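Local coordinates for protein N-terminal cyanobactin protease (Planktothrix agardhii NIES-596, PDB 4H6W) that probably acts as a subtilisin-like serine endopeptidase in prenylagaramide maturation, this chain holding the N-terminal protease part of a longer protein, at residues K22-V27 with Q86-I91; G127-A132 with C164-A169; E148-L153 with P248-V253; I154-N159 with S221-A226. All coordinates share one frame; numbering follows the deposited sequence.

Contact 1: residues K22-V27 with Q86-I91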
loop_
_atom_site.group_PDB
_atom_site.type_symbol
_atom_site.label_atom_id
_atom_site.label_comp_id
_atom_site.label_asym_id
_atom_site.label_seq_id
_atom_site.Cartn_x
_atom_site.Cartn_y
_atom_site.Cartn_z
ATOM N N LYS A 22 0.343 1.716 -18.113
ATOM C CA LYS A 22 0.810 3.101 -17.998
ATOM C C LYS A 22 0.913 3.552 -16.543
ATOM O O LYS A 22 1.367 4.658 -16.266
ATOM C CB LYS A 22 -0.097 4.063 -18.774
ATOM C CG LYS A 22 -0.266 3.737 -20.251
ATOM C CD LYS A 22 -0.895 4.917 -20.970
ATOM C CE LYS A 22 -1.840 4.477 -22.071
ATOM N NZ LYS A 22 -2.937 5.480 -22.212
ATOM N N ILE A 23 0.478 2.694 -15.624
ATOM C CA ILE A 23 0.487 3.007 -14.212
ATOM C C ILE A 23 1.496 2.133 -13.498
ATOM O O ILE A 23 1.416 0.902 -13.545
ATOM C CB ILE A 23 -0.920 2.874 -13.584
ATOM C CG1 ILE A 23 -1.853 3.954 -14.140
ATOM C CG2 ILE A 23 -0.860 2.938 -12.063
ATOM C CD1 ILE A 23 -1.295 5.365 -14.078
ATOM N N CYS A 24 2.447 2.782 -12.838
ATOM C CA CYS A 24 3.537 2.086 -12.205
ATOM C C CYS A 24 3.438 2.134 -10.700
ATOM O O CYS A 24 3.250 3.203 -10.118
ATOM C CB CYS A 24 4.870 2.677 -12.638
ATOM S SG CYS A 24 6.225 1.701 -11.975
ATOM N N VAL A 25 3.561 0.955 -10.087
ATOM C CA VAL A 25 3.609 0.804 -8.633
ATOM C C VAL A 25 4.977 0.254 -8.235
ATOM O O VAL A 25 5.396 -0.789 -8.723
ATOM C CB VAL A 25 2.484 -0.130 -8.118
ATOM C CG1 VAL A 25 2.639 -0.422 -6.631
ATOM C CG2 VAL A 25 1.113 0.484 -8.374
ATOM N N ALA A 26 5.678 0.975 -7.368
ATOM C CA ALA A 26 6.982 0.528 -6.872
ATOM C C ALA A 26 6.803 -0.155 -5.530
ATOM O O ALA A 26 6.074 0.342 -4.680
ATOM C CB ALA A 26 7.932 1.704 -6.738
ATOM N N VAL A 27 7.456 -1.299 -5.343
ATOM C CA VAL A 27 7.411 -1.989 -4.056
ATOM C C VAL A 27 8.775 -1.880 -3.392
ATOM O O VAL A 27 9.758 -2.436 -3.884
ATOM C CB VAL A 27 6.973 -3.461 -4.188
ATOM C CG1 VAL A 27 7.001 -4.135 -2.828
ATOM C CG2 VAL A 27 5.581 -3.570 -4.820
ATOM N N GLN A 86 -2.432 -6.017 -14.056
ATOM C CA GLN A 86 -1.961 -5.533 -15.359
ATOM C C GLN A 86 -1.112 -4.261 -15.278
ATOM O O GLN A 86 -0.627 -3.768 -16.304
ATOM C CB GLN A 86 -3.102 -5.364 -16.376
ATOM C CG GLN A 86 -4.077 -6.537 -16.561
ATOM C CD GLN A 86 -3.456 -7.911 -16.369
ATOM O OE1 GLN A 86 -2.345 -8.183 -16.835
ATOM N NE2 GLN A 86 -4.177 -8.794 -15.676
ATOM N N CYS A 87 -0.933 -3.729 -14.073
ATOM C CA CYS A 87 -0.068 -2.558 -13.867
ATOM C C CYS A 87 1.437 -2.877 -13.953
ATOM O O CYS A 87 1.872 -3.994 -13.688
ATOM C CB CYS A 87 -0.384 -1.889 -12.526
ATOM S SG CYS A 87 -1.858 -0.832 -12.542
ATOM N N ARG A 88 2.225 -1.883 -14.331
ATOM C CA ARG A 88 3.681 -1.989 -14.293
ATOM C C ARG A 88 4.176 -2.039 -12.830
ATOM O O ARG A 88 3.652 -1.333 -11.962
ATOM C CB ARG A 88 4.287 -0.794 -15.041
ATOM C CG ARG A 88 5.757 -0.928 -15.396
ATOM C CD ARG A 88 6.247 0.237 -16.250
ATOM N NE ARG A 88 7.708 0.277 -16.305
ATOM C CZ ARG A 88 8.477 1.181 -15.693
ATOM N NH1 ARG A 88 7.940 2.165 -14.974
ATOM N NH2 ARG A 88 9.799 1.105 -15.821
ATOM N N GLY A 89 5.165 -2.879 -12.554
ATOM C CA GLY A 89 5.752 -2.962 -11.207
ATOM C C GLY A 89 7.266 -2.758 -11.160
ATOM O O GLY A 89 7.994 -3.265 -12.023
ATOM N N LEU A 90 7.734 -2.015 -10.154
ATOM C CA LEU A 90 9.167 -1.857 -9.871
ATOM C C LEU A 90 9.527 -2.410 -8.495
ATOM O O LEU A 90 8.968 -1.998 -7.484
ATOM C CB LEU A 90 9.573 -0.393 -9.905
ATOM C CG LEU A 90 9.335 0.460 -11.143
ATOM C CD1 LEU A 90 9.792 1.875 -10.827
ATOM C CD2 LEU A 90 10.073 -0.081 -12.353
ATOM N N ILE A 91 10.463 -3.344 -8.453
ATOM C CA ILE A 91 10.963 -3.851 -7.197
ATOM C C ILE A 91 12.201 -3.019 -6.870
ATOM O O ILE A 91 13.124 -2.910 -7.672
ATOM C CB ILE A 91 11.282 -5.353 -7.291
ATOM C CG1 ILE A 91 10.014 -6.147 -7.627
ATOM C CG2 ILE A 91 11.883 -5.869 -5.997
ATOM C CD1 ILE A 91 10.263 -7.303 -8.586
#
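C24 to V27 and R88 to I91 lie side by side as neighbouring parallel strands in the central sheet of the subtilisin-like alpha/beta fold. V25 is bonded on both its backbone polar atoms. Its N donates to R88 O at 3.0 Å, and its O accepts from L90 N at 3.0 Å. Further on, V27 N reaches L90 O at 2.7 Å, in a bond of 167°. At the start of the ladder R88 N gives I23 O only a weak bond, bent to 130°.

On the face that carries C24, A26, R88 and L90, the sulfur of C24 is the meeting point. SG stands anti to the backbone N (chi1 -174°) and rests on L90 CG at 3.5 Å. The R88 chain is extended, and L90 CD2 lies over one face of its guanidinium, offset toward the rim. R88 also packs on D43, and its NH1 bonds weakly to N117 O. On the other face, V25 and V27 pack against helix 63-73, and V27 lies beside D29, the predicted charge-relay aspartate. C24 and A26 bond onward to I121, which fixes strand 24-28 inside the sheet. R88 NH1 approaches C24 SG to 3.5 Å, oblique to the guanidinium plane.

Contact 2: residues G127-A132 with C164-A169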
loop_
_atom_site.group_PDB
_atom_site.type_symbol
_atom_site.label_atom_id
_atom_site.label_comp_id
_atom_site.label_asym_id
_atom_site.label_seq_id
_atom_site.Cartn_x
_atom_site.Cartn_y
_atom_site.Cartn_z
ATOM N N GLY A 127 8.309 0.485 8.288
ATOM C CA GLY A 127 8.511 1.801 8.821
ATOM C C GLY A 127 9.499 1.677 9.940
ATOM O O GLY A 127 9.948 0.586 10.255
ATOM N N GLN A 128 9.839 2.803 10.537
ATOM C CA GLN A 128 10.727 2.808 11.668
ATOM C C GLN A 128 9.977 3.523 12.772
ATOM O O GLN A 128 9.388 4.581 12.548
ATOM C CB GLN A 128 12.031 3.522 11.301
ATOM C CG GLN A 128 13.218 3.153 12.167
ATOM C CD GLN A 128 14.383 4.111 11.987
ATOM O OE1 GLN A 128 15.056 4.104 10.956
ATOM N NE2 GLN A 128 14.630 4.939 12.993
ATOM N N LEU A 129 9.966 2.928 13.956
ATOM C CA LEU A 129 9.317 3.544 15.112
ATOM C C LEU A 129 10.094 4.787 15.575
ATOM O O LEU A 129 11.323 4.793 15.584
ATOM C CB LEU A 129 9.208 2.534 16.253
ATOM C CG LEU A 129 7.885 2.378 17.012
ATOM C CD1 LEU A 129 8.172 1.697 18.336
ATOM C CD2 LEU A 129 7.125 3.677 17.242
ATOM N N THR A 130 9.366 5.837 15.942
ATOM C CA THR A 130 9.956 7.116 16.348
ATOM C C THR A 130 9.262 7.614 17.613
ATOM O O THR A 130 8.147 7.178 17.909
ATOM C CB THR A 130 9.762 8.199 15.265
ATOM O OG1 THR A 130 8.356 8.441 15.076
ATOM C CG2 THR A 130 10.419 7.796 13.942
ATOM N N ASP A 131 9.897 8.536 18.341
ATOM C CA ASP A 131 9.304 9.076 19.570
ATOM C C ASP A 131 8.034 9.892 19.317
ATOM O O ASP A 131 7.069 9.760 20.064
ATOM C CB ASP A 131 10.327 9.880 20.396
ATOM C CG ASP A 131 11.284 8.981 21.203
ATOM O OD1 ASP A 131 10.813 8.134 21.999
ATOM O OD2 ASP A 131 12.516 9.132 21.048
ATOM N N ALA A 132 8.021 10.711 18.265
ATOM C CA ALA A 132 6.845 11.530 17.953
ATOM C C ALA A 132 6.655 11.840 16.454
ATOM O O ALA A 132 6.059 12.862 16.095
ATOM C CB ALA A 132 6.869 12.820 18.765
ATOM N N CYS A 164 1.310 5.054 18.542
ATOM C CA CYS A 164 2.713 5.064 18.214
ATOM C C CYS A 164 2.857 5.421 16.746
ATOM O O CYS A 164 1.998 5.071 15.921
ATOM C CB CYS A 164 3.305 3.668 18.491
ATOM S SG CYS A 164 3.383 3.284 20.266
ATOM N N LEU A 165 3.948 6.100 16.411
ATOM C CA LEU A 165 4.142 6.561 15.039
ATOM C C LEU A 165 5.341 5.943 14.330
ATOM O O LEU A 165 6.425 5.839 14.903
ATOM C CB LEU A 165 4.202 8.094 14.994
ATOM C CG LEU A 165 2.939 8.824 15.484
ATOM C CD1 LEU A 165 3.112 10.336 15.383
ATOM C CD2 LEU A 165 1.702 8.363 14.713
ATOM N N HIS A 166 5.126 5.515 13.083
ATOM C CA HIS A 166 6.211 5.084 12.198
ATOM C C HIS A 166 6.448 6.122 11.130
ATOM O O HIS A 166 5.521 6.846 10.739
ATOM C CB HIS A 166 5.859 3.789 11.476
ATOM C CG HIS A 166 6.135 2.547 12.261
ATOM N ND1 HIS A 166 5.892 2.447 13.615
ATOM C CD2 HIS A 166 6.581 1.334 11.865
ATOM C CE1 HIS A 166 6.202 1.229 14.024
ATOM N NE2 HIS A 166 6.610 0.531 12.979
ATOM N N VAL A 167 7.691 6.187 10.653
ATOM C CA VAL A 167 7.988 6.909 9.429
ATOM C C VAL A 167 8.212 5.868 8.358
ATOM O O VAL A 167 8.776 4.811 8.655
ATOM C CB VAL A 167 9.189 7.874 9.551
ATOM C CG1 VAL A 167 8.807 9.055 10.434
ATOM C CG2 VAL A 167 10.431 7.164 10.083
ATOM N N PRO A 168 7.779 6.155 7.110
ATOM C CA PRO A 168 7.227 7.440 6.659
ATOM C C PRO A 168 5.711 7.601 6.814
ATOM O O PRO A 168 5.166 8.643 6.428
ATOM C CB PRO A 168 7.580 7.449 5.180
ATOM C CG PRO A 168 7.477 6.007 4.788
ATOM C CD PRO A 168 7.915 5.202 5.988
ATOM N N ALA A 169 5.028 6.607 7.371
ATOM C CA ALA A 169 3.560 6.665 7.407
ATOM C C ALA A 169 3.015 7.926 8.093
ATOM O O ALA A 169 1.927 8.375 7.761
ATOM C CB ALA A 169 2.966 5.404 8.027
HETATM O O HOH W 1 5.740 6.852 18.449
#
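Q128 to T130 and L165 to V167 form a short antiparallel ladder, with strand directions 129° apart. Q128 and V167 are a hydrogen-bonded pair: Q128 N to V167 O and V167 N to Q128 O are both 3.0 Å. Next comes the non-hydrogen-bonded pair of L129 and H166. Beyond it L165 O accepts twice from T130. T130 N comes at 3.1 Å, nearly along the C=O axis. T130 OG1 comes at 3.2 Å from well above the carbonyl plane, and is also bonded to G133 N. A water links T130 O to L165 N.

CG of H166 is anti to the carbonyl carbon (chi1 -84°), which swings the ring over the opposite strand. One face covers the Q128-L129 peptide, with L129 N over the ring centre. L129 CG meets H166 CE1 at 3.6 Å, and H166 CD2 is 3.5 Å from G127 C. At G127 a CB would clash with H166 CD2 and V167 O. An alanine in place of H166 would probably open a gap under that peptide and leave the L129 side chain freer to turn. On the ribbon face that carries Q128, T130 CG2 packs on V167 CG2.

C164, disulfide-bonded to C162, leads into the second strand, and a cis peptide before P168 follows it. G127 lies near the predicted catalytic S224, a position consistent with the substrate-binding segment of subtilases.

Contact 3: residues E148-L153 with P248-V253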
loop_
_atom_site.group_PDB
_atom_site.type_symbol
_atom_site.label_atom_id
_atom_site.label_comp_id
_atom_site.label_asym_id
_atom_site.label_seq_id
_atom_site.Cartn_x
_atom_site.Cartn_y
_atom_site.Cartn_z
ATOM N N GLU A 148 6.155 17.026 -5.266
ATOM C CA GLU A 148 6.469 17.820 -6.451
ATOM C C GLU A 148 6.202 17.100 -7.767
ATOM O O GLU A 148 5.978 17.746 -8.793
ATOM C CB GLU A 148 7.910 18.323 -6.392
ATOM C CG GLU A 148 8.140 19.326 -5.269
ATOM C CD GLU A 148 9.609 19.615 -4.992
ATOM O OE1 GLU A 148 10.491 18.831 -5.429
ATOM O OE2 GLU A 148 9.882 20.636 -4.319
ATOM N N ASN A 149 6.235 15.772 -7.746
ATOM C CA ASN A 149 6.095 14.988 -8.981
ATOM C C ASN A 149 4.768 14.245 -9.052
ATOM O O ASN A 149 4.568 13.410 -9.933
ATOM C CB ASN A 149 7.254 13.995 -9.132
ATOM C CG ASN A 149 8.550 14.660 -9.560
ATOM O OD1 ASN A 149 8.973 14.527 -10.710
ATOM N ND2 ASN A 149 9.195 15.371 -8.635
ATOM N N ASN A 150 3.877 14.553 -8.108
ATOM C CA ASN A 150 2.585 13.879 -7.964
ATOM C C ASN A 150 2.694 12.351 -7.909
ATOM O O ASN A 150 2.035 11.640 -8.676
ATOM C CB ASN A 150 1.606 14.316 -9.058
ATOM C CG ASN A 150 0.160 14.074 -8.672
ATOM O OD1 ASN A 150 -0.133 13.475 -7.623
ATOM N ND2 ASN A 150 -0.763 14.526 -9.522
ATOM N N VAL A 151 3.545 11.860 -7.009
ATOM C CA VAL A 151 3.658 10.430 -6.716
ATOM C C VAL A 151 3.054 10.208 -5.343
ATOM O O VAL A 151 3.387 10.927 -4.409
ATOM C CB VAL A 151 5.130 9.967 -6.692
ATOM C CG1 VAL A 151 5.239 8.492 -6.352
ATOM C CG2 VAL A 151 5.803 10.265 -8.017
ATOM N N LEU A 152 2.165 9.217 -5.227
ATOM C CA LEU A 152 1.550 8.869 -3.932
ATOM C C LEU A 152 2.328 7.808 -3.146
ATOM O O LEU A 152 2.497 6.683 -3.608
ATOM C CB LEU A 152 0.115 8.393 -4.132
ATOM C CG LEU A 152 -0.692 7.955 -2.901
ATOM C CD1 LEU A 152 -0.822 9.066 -1.851
ATOM C CD2 LEU A 152 -2.054 7.470 -3.380
ATOM N N LEU A 153 2.801 8.175 -1.962
ATOM C CA LEU A 153 3.473 7.226 -1.087
ATOM C C LEU A 153 2.476 6.686 -0.060
ATOM O O LEU A 153 1.790 7.463 0.622
ATOM C CB LEU A 153 4.680 7.868 -0.392
ATOM C CG LEU A 153 5.640 6.804 0.151
ATOM C CD1 LEU A 153 7.086 7.133 -0.158
ATOM C CD2 LEU A 153 5.423 6.553 1.628
ATOM N N PRO A 248 -4.444 10.667 -14.985
ATOM C CA PRO A 248 -4.233 9.967 -13.723
ATOM C C PRO A 248 -3.647 10.941 -12.699
ATOM O O PRO A 248 -2.631 11.570 -12.970
ATOM C CB PRO A 248 -3.223 8.864 -14.093
ATOM C CG PRO A 248 -2.540 9.353 -15.330
ATOM C CD PRO A 248 -3.572 10.160 -16.064
ATOM N N ASP A 249 -4.300 11.100 -11.550
ATOM C CA ASP A 249 -3.852 12.055 -10.538
ATOM C C ASP A 249 -3.749 11.424 -9.137
ATOM O O ASP A 249 -4.740 11.381 -8.393
ATOM C CB ASP A 249 -4.792 13.253 -10.525
ATOM C CG ASP A 249 -4.223 14.456 -9.769
ATOM O OD1 ASP A 249 -3.350 14.299 -8.871
ATOM O OD2 ASP A 249 -4.682 15.575 -10.072
ATOM N N PRO A 250 -2.543 10.936 -8.764
ATOM C CA PRO A 250 -2.393 10.187 -7.499
ATOM C C PRO A 250 -2.701 10.981 -6.232
ATOM O O PRO A 250 -3.139 10.394 -5.238
ATOM C CB PRO A 250 -0.932 9.742 -7.522
ATOM C CG PRO A 250 -0.590 9.722 -8.975
ATOM C CD PRO A 250 -1.299 10.913 -9.547
ATOM N N GLN A 251 -2.494 12.294 -6.262
ATOM C CA GLN A 251 -2.899 13.134 -5.134
ATOM C C GLN A 251 -4.429 13.257 -5.031
ATOM O O GLN A 251 -4.959 13.289 -3.932
ATOM C CB GLN A 251 -2.192 14.496 -5.161
ATOM C CG GLN A 251 -0.782 14.420 -4.587
ATOM C CD GLN A 251 0.191 15.441 -5.157
ATOM O OE1 GLN A 251 -0.199 16.414 -5.817
ATOM N NE2 GLN A 251 1.478 15.227 -4.898
ATOM N N LYS A 252 -5.124 13.293 -6.172
ATOM C CA LYS A 252 -6.592 13.210 -6.195
ATOM C C LYS A 252 -7.028 11.870 -5.637
ATOM O O LYS A 252 -8.011 11.778 -4.906
ATOM C CB LYS A 252 -7.157 13.327 -7.614
ATOM C CG LYS A 252 -7.565 14.710 -8.093
ATOM C CD LYS A 252 -8.913 14.609 -8.807
ATOM C CE LYS A 252 -8.919 15.226 -10.211
ATOM N NZ LYS A 252 -8.423 16.640 -10.322
ATOM N N VAL A 253 -6.301 10.819 -5.985
ATOM C CA VAL A 253 -6.697 9.482 -5.545
ATOM C C VAL A 253 -6.550 9.330 -4.032
ATOM O O VAL A 253 -7.450 8.779 -3.372
ATOM C CB VAL A 253 -5.977 8.370 -6.336
ATOM C CG1 VAL A 253 -6.275 7.007 -5.747
ATOM C CG2 VAL A 253 -6.379 8.431 -7.810
HETATM O O HOH W 2 2.593 13.168 -3.181
#
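N150 meets D249, P250 and Q251 at the start of helix 250-259, just before strand 152-156 of the central sheet and away from the predicted active site. Its carboxamide makes both direct hydrogen bonds of the contact. N150 ND2 donates to D249 OD1 at 2.7 Å, almost straight at 173°. The aspartate oxygen lies in the amide plane of N150 but is met from above its own carboxylate plane. N150 OD1 accepts from Q251 N at 3.0 Å, in the carbonyl plane and on a lone pair. With CG anti to the backbone N (chi1 -159°), the N150 amide reaches across to both partners.

Within the helix start, D249 is the N-cap. Its OD1 also takes a weak bond from K252 N, at 3.4 Å. Q251 NE2 bonds to Q147 O and, through a water, to V151 O.

The packing contacts centre on P250 and Q251. P250 CG touches N150 O at 3.3 Å. P250 CB makes an apolar contact with L152 CB at 3.8 Å, and L152 CD2 lies 3.6 Å from P250 O. L238 of helix 223-243 also packs on P250. The Q251 side chain crosses the N150 amide at a slant, with Q251 CD 3.2 Å from N150 OD1 and the amide planes 28° apart.

The two bonds fix which way the N150 amide is turned. Turned over, its oxygen would face the D249 carboxylate and its NH2 would face the Q251 N-H. D249 serves both N150 and the first turn of the helix. Its negative charge there would probably be favoured by the helix N terminus.

Contact 4: residues I154-N159 with S221-A226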
loop_
_atom_site.group_PDB
_atom_site.type_symbol
_atom_site.label_atom_id
_atom_site.label_comp_id
_atom_site.label_asym_id
_atom_site.label_seq_id
_atom_site.Cartn_x
_atom_site.Cartn_y
_atom_site.Cartn_z
ATOM N N ILE A 154 2.419 5.357 0.044
ATOM C CA ILE A 154 1.443 4.653 0.871
ATOM C C ILE A 154 2.216 3.739 1.814
ATOM O O ILE A 154 2.975 2.877 1.371
ATOM C CB ILE A 154 0.480 3.816 -0.017
ATOM C CG1 ILE A 154 -0.213 4.727 -1.047
ATOM C CG2 ILE A 154 -0.541 3.037 0.816
ATOM C CD1 ILE A 154 -1.134 3.992 -2.003
ATOM N N ALA A 155 2.035 3.917 3.113
ATOM C CA ALA A 155 2.863 3.196 4.058
ATOM C C ALA A 155 2.084 2.636 5.230
ATOM O O ALA A 155 1.084 3.242 5.682
ATOM C CB ALA A 155 3.981 4.091 4.556
ATOM N N ALA A 156 2.570 1.495 5.727
ATOM C CA ALA A 156 2.048 0.830 6.926
ATOM C C ALA A 156 2.177 1.658 8.208
ATOM O O ALA A 156 3.236 2.208 8.498
ATOM C CB ALA A 156 2.747 -0.509 7.107
ATOM N N THR A 157 1.104 1.725 8.988
ATOM C CA THR A 157 1.134 2.422 10.279
ATOM C C THR A 157 1.998 1.692 11.326
ATOM O O THR A 157 2.539 2.322 12.240
ATOM C CB THR A 157 -0.288 2.605 10.860
ATOM O OG1 THR A 157 -0.899 1.324 11.065
ATOM C CG2 THR A 157 -1.167 3.448 9.927
ATOM N N GLY A 158 2.112 0.370 11.208
ATOM C CA GLY A 158 2.928 -0.405 12.131
ATOM C C GLY A 158 2.127 -1.306 13.057
ATOM O O GLY A 158 0.918 -1.123 13.236
ATOM N N ASN A 159 2.821 -2.261 13.674
ATOM C CA ASN A 159 2.176 -3.365 14.384
ATOM C C ASN A 159 2.577 -3.446 15.850
ATOM O O ASN A 159 2.678 -4.531 16.417
ATOM C CB ASN A 159 2.485 -4.673 13.659
ATOM C CG ASN A 159 2.507 -4.495 12.155
ATOM O OD1 ASN A 159 1.453 -4.323 11.525
ATOM N ND2 ASN A 159 3.709 -4.494 11.571
ATOM N N SER A 221 -0.731 -11.942 8.663
ATOM C CA SER A 221 -1.433 -10.805 9.247
ATOM C C SER A 221 -0.485 -9.655 9.572
ATOM O O SER A 221 0.648 -9.882 9.983
ATOM C CB SER A 221 -2.186 -11.235 10.505
ATOM O OG SER A 221 -3.310 -12.041 10.186
ATOM N N GLY A 222 -0.958 -8.427 9.374
ATOM C CA GLY A 222 -0.212 -7.220 9.732
ATOM C C GLY A 222 -0.562 -6.049 8.831
ATOM O O GLY A 222 -1.250 -6.230 7.811
ATOM N N THR A 223 -0.080 -4.854 9.199
ATOM C CA THR A 223 -0.261 -3.649 8.388
ATOM C C THR A 223 0.577 -3.747 7.108
ATOM O O THR A 223 0.290 -3.088 6.111
ATOM C CB THR A 223 0.094 -2.348 9.157
ATOM O OG1 THR A 223 1.471 -2.372 9.559
ATOM C CG2 THR A 223 -0.803 -2.147 10.399
ATOM N N SER A 224 1.618 -4.572 7.150
ATOM C CA SER A 224 2.434 -4.893 5.970
ATOM C C SER A 224 1.636 -5.426 4.797
ATOM O O SER A 224 2.085 -5.337 3.671
ATOM C CB SER A 224 3.476 -5.959 6.320
ATOM O OG SER A 224 4.680 -5.380 6.797
ATOM N N PHE A 225 0.462 -5.988 5.074
ATOM C CA PHE A 225 -0.341 -6.710 4.075
ATOM C C PHE A 225 -1.630 -5.960 3.768
ATOM O O PHE A 225 -2.245 -6.173 2.725
ATOM C CB PHE A 225 -0.565 -8.149 4.547
ATOM C CG PHE A 225 0.698 -8.775 5.075
ATOM C CD1 PHE A 225 1.706 -9.181 4.197
ATOM C CD2 PHE A 225 0.928 -8.879 6.448
ATOM C CE1 PHE A 225 2.896 -9.718 4.678
ATOM C CE2 PHE A 225 2.120 -9.412 6.935
ATOM C CZ PHE A 225 3.108 -9.832 6.047
ATOM N N ALA A 226 -2.003 -5.048 4.667
ATOM C CA ALA A 226 -3.069 -4.107 4.399
ATOM C C ALA A 226 -2.609 -3.060 3.391
ATOM O O ALA A 226 -3.341 -2.689 2.457
ATOM C CB ALA A 226 -3.506 -3.437 5.693
#
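The flat carboxamide of N159 meets T223 through OD1, which accepts two bonds. T223 N reaches N159 OD1 at 2.8 Å in a nearly straight bond of 169°. T223 OG1 donates to N159 OD1, also at 2.8 Å, from above the carbonyl plane. The second flat group is the F225 ring, within the T223 side of the contact. S224 CB lies over the centre of one face, and G222 N sits in plane at the edge. The ring of H67 meets it steeply.

T223 OG1 lies between its backbone N and carbonyl carbon. That position (chi1 61°) turns OG1 back over the chain, where N159 OD1 and G158 N can both reach it. It accepts from G158 N at 3.3 Å, bent to 138°. A156 CB presses on T223 OG1 at 3.3 Å, and T157 OG1 meets T223 CG2 at 3.5 Å. An alanine in place of T223 would probably leave G158 N without this acceptor and the N159 amide freer to turn. G158 and G222 both have backbone angles at which a CB would strike the preceding carbonyl oxygen. At G222 it would also crowd F225 CE2.

S224 follows T223 directly, and its side chain starts away from the 154-159 segment. S224 OG bonds to S125 O and H64 NE2, in line with the predicted Ser-His-Asp triad that includes D29. T223 takes up N159 OD1 and so fixes the turn of the amide. N159 sits in the loop after strand 152-156, beside S224 and the Gly-Thr-Ser start of helix 223-243. This placing is consistent with its being the oxyanion-hole asparagine of subtilases.

How the contacts relate
From the N terminus, contact 1 closes first, joining strand 24-28 to strand 88-91 before the other contacts open. Contact 2 opens at 127-132 and closes at 164-169. Contacts 3 and 4 open between those segments, so both cross contact 2. Their opening segments adjoin along strand 152-156. Contact 4 closes at the start of helix 223-243, inside the longer loop that contact 3 completes at helix 250-259. The sheet links contacts 1, 3 and 4. I23 of contact 1 packs on P248 of contact 3. P168 meets L153, and A169 and H166 lie against A156 and T157, joining the surface ribbon to the sheet near the predicted active site.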